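Long-range contact in aldose-aldose oxidoreductase (Caulobacter crescentus, PDB 5A04), which probably uses a tightly held NADP(H) to oxidise one aldose sugar and reduce another, binding glucose beside the nicotinamide cofactor: residues 154-165 against 242-253. Numbering follows the deposited sequence.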
loop_
_atom_site.group_PDB
_atom_site.type_symbol
_atom_site.label_atom_id
_atom_site.label_comp_id
_atom_site.label_asym_id
_atom_site.label_seq_id
_atom_site.Cartn_x
_atom_site.Cartn_y
_atom_site.Cartn_z
ATOM N N VAL A 154 3.336 -11.397 11.641
ATOM C CA VAL A 154 3.164 -10.408 10.582
ATOM C C VAL A 154 2.001 -10.802 9.673
ATOM O O VAL A 154 1.971 -11.913 9.159
ATOM C CB VAL A 154 4.419 -10.253 9.725
ATOM C CG1 VAL A 154 4.125 -9.324 8.539
ATOM C CG2 VAL A 154 5.567 -9.714 10.573
ATOM N N ARG A 155 1.057 -9.888 9.473
ATOM C CA ARG A 155 -0.054 -10.145 8.565
ATOM C C ARG A 155 0.095 -9.338 7.272
ATOM O O ARG A 155 -0.115 -9.865 6.179
ATOM C CB ARG A 155 -1.393 -9.822 9.240
ATOM C CG ARG A 155 -1.657 -10.595 10.538
ATOM C CD ARG A 155 -1.857 -12.093 10.280
ATOM N NE ARG A 155 -3.054 -12.338 9.474
ATOM C CZ ARG A 155 -3.100 -13.165 8.437
ATOM N NH1 ARG A 155 -2.006 -13.821 8.075
ATOM N NH2 ARG A 155 -4.236 -13.327 7.757
ATOM N N THR A 156 0.453 -8.060 7.386
ATOM C CA THR A 156 0.623 -7.233 6.189
ATOM C C THR A 156 1.895 -6.391 6.222
ATOM O O THR A 156 2.321 -5.912 7.276
ATOM C CB THR A 156 -0.576 -6.265 5.963
ATOM O OG1 THR A 156 -0.671 -5.341 7.058
ATOM C CG2 THR A 156 -1.896 -7.025 5.840
ATOM N N VAL A 157 2.502 -6.237 5.054
ATOM C CA VAL A 157 3.547 -5.253 4.833
ATOM C C VAL A 157 3.086 -4.404 3.670
ATOM O O VAL A 157 2.821 -4.934 2.583
ATOM C CB VAL A 157 4.907 -5.875 4.487
ATOM C CG1 VAL A 157 5.925 -4.768 4.224
ATOM C CG2 VAL A 157 5.389 -6.771 5.617
ATOM N N VAL A 158 2.957 -3.100 3.882
ATOM C CA VAL A 158 2.586 -2.211 2.790
ATOM C C VAL A 158 3.734 -1.234 2.594
ATOM O O VAL A 158 4.037 -0.440 3.491
ATOM C CB VAL A 158 1.258 -1.457 3.074
ATOM C CG1 VAL A 158 0.975 -0.413 1.997
ATOM C CG2 VAL A 158 0.086 -2.449 3.171
ATOM N N THR A 159 4.388 -1.310 1.439
ATOM C CA THR A 159 5.611 -0.542 1.237
ATOM C C THR A 159 5.667 0.037 -0.173
ATOM O O THR A 159 5.384 -0.647 -1.171
ATOM C CB THR A 159 6.877 -1.410 1.550
ATOM O OG1 THR A 159 8.068 -0.659 1.284
ATOM C CG2 THR A 159 6.908 -2.718 0.716
ATOM N N ASP A 160 5.998 1.326 -0.236
ATOM C CA ASP A 160 6.006 2.090 -1.476
ATOM C C ASP A 160 7.373 2.729 -1.668
ATOM O O ASP A 160 7.856 3.420 -0.771
ATOM C CB ASP A 160 4.952 3.205 -1.450
ATOM C CG ASP A 160 3.564 2.708 -1.118
ATOM O OD1 ASP A 160 3.239 1.545 -1.440
ATOM O OD2 ASP A 160 2.786 3.503 -0.536
ATOM N N HIS A 161 7.990 2.501 -2.821
ATOM C CA HIS A 161 9.242 3.168 -3.160
ATOM C C HIS A 161 9.203 3.681 -4.587
ATOM O O HIS A 161 8.900 2.936 -5.525
ATOM C CB HIS A 161 10.447 2.233 -2.977
ATOM C CG HIS A 161 10.846 2.037 -1.546
ATOM N ND1 HIS A 161 10.248 1.098 -0.728
ATOM C CD2 HIS A 161 11.771 2.663 -0.785
ATOM C CE1 HIS A 161 10.792 1.157 0.473
ATOM N NE2 HIS A 161 11.723 2.093 0.464
ATOM N N GLY A 162 9.543 4.953 -4.758
ATOM C CA GLY A 162 9.553 5.543 -6.077
ATOM C C GLY A 162 10.117 6.942 -6.024
ATOM O O GLY A 162 10.169 7.563 -4.951
ATOM N N PHE A 163 10.574 7.435 -7.162
ATOM C CA PHE A 163 10.899 8.852 -7.275
ATOM C C PHE A 163 10.599 9.295 -8.695
ATOM O O PHE A 163 10.478 8.477 -9.601
ATOM C CB PHE A 163 12.354 9.153 -6.882
ATOM C CG PHE A 163 13.392 8.617 -7.840
ATOM C CD1 PHE A 163 13.834 7.304 -7.748
ATOM C CD2 PHE A 163 13.964 9.451 -8.796
ATOM C CE1 PHE A 163 14.809 6.826 -8.616
ATOM C CE2 PHE A 163 14.936 8.977 -9.673
ATOM C CZ PHE A 163 15.356 7.666 -9.576
ATOM N N THR A 164 10.439 10.595 -8.878
ATOM C CA THR A 164 10.127 11.126 -10.190
ATOM C C THR A 164 11.412 11.291 -10.967
ATOM O O THR A 164 12.105 12.292 -10.822
ATOM C CB THR A 164 9.391 12.471 -10.077
ATOM O OG1 THR A 164 10.081 13.300 -9.132
ATOM C CG2 THR A 164 7.989 12.246 -9.567
ATOM N N ILE A 165 11.747 10.295 -11.782
ATOM C CA ILE A 165 13.022 10.308 -12.482
ATOM C C ILE A 165 13.009 11.382 -13.581
ATOM O O ILE A 165 11.953 11.726 -14.109
ATOM C CB ILE A 165 13.341 8.902 -13.058
ATOM C CG1 ILE A 165 14.831 8.786 -13.415
ATOM C CG2 ILE A 165 12.405 8.552 -14.213
ATOM C CD1 ILE A 165 15.278 7.342 -13.660
ATOM N N ALA A 242 7.900 2.721 -8.525
ATOM C CA ALA A 242 7.486 3.751 -9.477
ATOM C C ALA A 242 8.613 4.714 -9.857
ATOM O O ALA A 242 9.502 5.001 -9.059
ATOM C CB ALA A 242 6.297 4.543 -8.903
ATOM N N TYR A 243 8.541 5.216 -11.083
ATOM C CA TYR A 243 9.455 6.241 -11.566
ATOM C C TYR A 243 8.710 7.557 -11.842
ATOM O O TYR A 243 9.282 8.486 -12.413
ATOM C CB TYR A 243 10.159 5.766 -12.844
ATOM C CG TYR A 243 11.550 5.165 -12.676
ATOM C CD1 TYR A 243 12.306 5.372 -11.529
ATOM C CD2 TYR A 243 12.116 4.410 -13.701
ATOM C CE1 TYR A 243 13.589 4.842 -11.410
ATOM C CE2 TYR A 243 13.391 3.881 -13.594
ATOM C CZ TYR A 243 14.126 4.093 -12.452
ATOM O OH TYR A 243 15.395 3.562 -12.374
ATOM N N SER A 244 7.431 7.624 -11.482
ATOM C CA SER A 244 6.627 8.819 -11.769
ATOM C C SER A 244 5.946 9.410 -10.529
ATOM O O SER A 244 5.178 10.363 -10.643
ATOM C CB SER A 244 5.572 8.518 -12.850
ATOM O OG SER A 244 4.690 7.466 -12.463
ATOM N N VAL A 245 6.221 8.855 -9.353
ATOM C CA VAL A 245 5.781 9.471 -8.092
ATOM C C VAL A 245 6.887 9.371 -7.059
ATOM O O VAL A 245 7.787 8.548 -7.189
ATOM C CB VAL A 245 4.505 8.817 -7.503
ATOM C CG1 VAL A 245 3.329 8.943 -8.449
ATOM C CG2 VAL A 245 4.754 7.356 -7.139
ATOM N N ASN A 246 6.813 10.198 -6.022
ATOM C CA ASN A 246 7.756 10.092 -4.913
ATOM C C ASN A 246 7.138 9.409 -3.696
ATOM O O ASN A 246 6.104 9.837 -3.182
ATOM C CB ASN A 246 8.274 11.475 -4.515
ATOM C CG ASN A 246 9.068 12.129 -5.622
ATOM O OD1 ASN A 246 10.135 11.642 -6.004
ATOM N ND2 ASN A 246 8.551 13.235 -6.146
ATOM N N CYS A 247 7.781 8.343 -3.239
ATOM C CA CYS A 247 7.349 7.651 -2.044
ATOM C C CYS A 247 8.498 6.853 -1.484
ATOM O O CYS A 247 9.360 6.380 -2.220
ATOM C CB CYS A 247 6.169 6.721 -2.329
ATOM S SG CYS A 247 6.376 5.662 -3.805
ATOM N N ASN A 248 8.494 6.685 -0.176
ATOM C CA ASN A 248 9.553 5.932 0.464
ATOM C C ASN A 248 9.100 5.578 1.847
ATOM O O ASN A 248 9.263 6.363 2.778
ATOM C CB ASN A 248 10.859 6.736 0.519
ATOM C CG ASN A 248 12.044 5.880 0.955
ATOM O OD1 ASN A 248 11.988 5.203 1.972
ATOM N ND2 ASN A 248 13.100 5.870 0.152
ATOM N N ARG A 249 8.526 4.394 2.000
ATOM C CA ARG A 249 7.894 4.089 3.273
ATOM C C ARG A 249 7.559 2.628 3.403
ATOM O O ARG A 249 7.445 1.910 2.408
ATOM C CB ARG A 249 6.609 4.915 3.423
ATOM C CG ARG A 249 5.541 4.582 2.366
ATOM C CD ARG A 249 4.330 5.508 2.502
ATOM N NE ARG A 249 3.186 5.006 1.740
ATOM C CZ ARG A 249 1.918 5.138 2.120
ATOM N NH1 ARG A 249 1.616 5.778 3.246
ATOM N NH2 ARG A 249 0.947 4.635 1.363
ATOM N N TYR A 250 7.396 2.185 4.641
ATOM C CA TYR A 250 6.690 0.935 4.860
ATOM C C TYR A 250 5.959 0.921 6.179
ATOM O O TYR A 250 6.330 1.640 7.113
ATOM C CB TYR A 250 7.637 -0.274 4.755
ATOM C CG TYR A 250 8.810 -0.403 5.712
ATOM C CD1 TYR A 250 8.628 -0.674 7.070
ATOM C CD2 TYR A 250 10.114 -0.346 5.227
ATOM C CE1 TYR A 250 9.722 -0.847 7.920
ATOM C CE2 TYR A 250 11.204 -0.519 6.063
ATOM C CZ TYR A 250 11.002 -0.778 7.402
ATOM O OH TYR A 250 12.110 -0.970 8.212
ATOM N N ARG A 251 4.881 0.131 6.226
ATOM C CA ARG A 251 4.209 -0.196 7.475
ATOM C C ARG A 251 4.077 -1.709 7.559
ATOM O O ARG A 251 3.631 -2.346 6.598
ATOM C CB ARG A 251 2.822 0.452 7.575
ATOM C CG ARG A 251 2.137 0.077 8.893
ATOM C CD ARG A 251 0.706 0.558 8.984
ATOM N NE ARG A 251 0.613 2.013 8.991
ATOM C CZ ARG A 251 -0.517 2.680 9.198
ATOM N NH1 ARG A 251 -1.657 2.023 9.404
ATOM N NH2 ARG A 251 -0.511 4.004 9.190
ATOM N N VAL A 252 4.490 -2.286 8.683
ATOM C CA VAL A 252 4.289 -3.708 8.924
ATOM C C VAL A 252 3.278 -3.835 10.069
ATOM O O VAL A 252 3.380 -3.132 11.079
ATOM C CB VAL A 252 5.633 -4.444 9.228
ATOM C CG1 VAL A 252 6.457 -3.714 10.295
ATOM C CG2 VAL A 252 5.396 -5.922 9.604
ATOM N N SER A 253 2.271 -4.688 9.875
ATOM C CA SER A 253 1.166 -4.813 10.831
ATOM C C SER A 253 0.872 -6.264 11.192
ATOM O O SER A 253 0.956 -7.161 10.345
ATOM C CB SER A 253 -0.123 -4.190 10.276
ATOM O OG SER A 253 0.082 -2.910 9.710
HETATM O O HOH W 1 0.787 -2.954 7.097
HETATM O O HOH W 2 12.471 13.048 -6.631
HETATM O O HOH W 3 9.453 15.791 -7.822
#
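Arg249 grips Asp160 side-on where antiparallel strands 156-162 and 247-253 pair in the large mixed sheet of the C-terminal alpha/beta domain. Both NE (2.8 Å) and NH2 (2.9 Å) of Arg249 donate to Asp160 OD2, which lies in the guanidinium plane, although NE meets it from above the carboxylate plane. CG of Arg249 stands between its backbone N and carbonyl carbon (chi1 63°), and the extended chain beyond runs alongside Asp160. With an alanine at Arg249, the buried Asp160 carboxylate would probably lose its cationic mate, on a face where the second subunit packs. Arg249 O accepts from Thr159 OG1 and Asp160 N, on opposite faces of its carbonyl plane. Classic bulges interrupt the ladder where Asn248 and Arg249 face Asp160, and where Arg155 and Thr156 share Ser253 O. Water 1 bridges Thr156 OG1, Ser253 OG and Arg251 O. Farther along, toward Ile165, Asn246 OD1 accepts from Thr164 N (3.1 Å). The edge of Tyr243 meets the face of Phe163, a glucose-pocket residue, in an offset edge-to-face pair with centroids 5.4 Å apart and planes at 76°. Over one face of the Tyr243 ring sits Ile165 CD1, 3.8 Å from the ring's centroid.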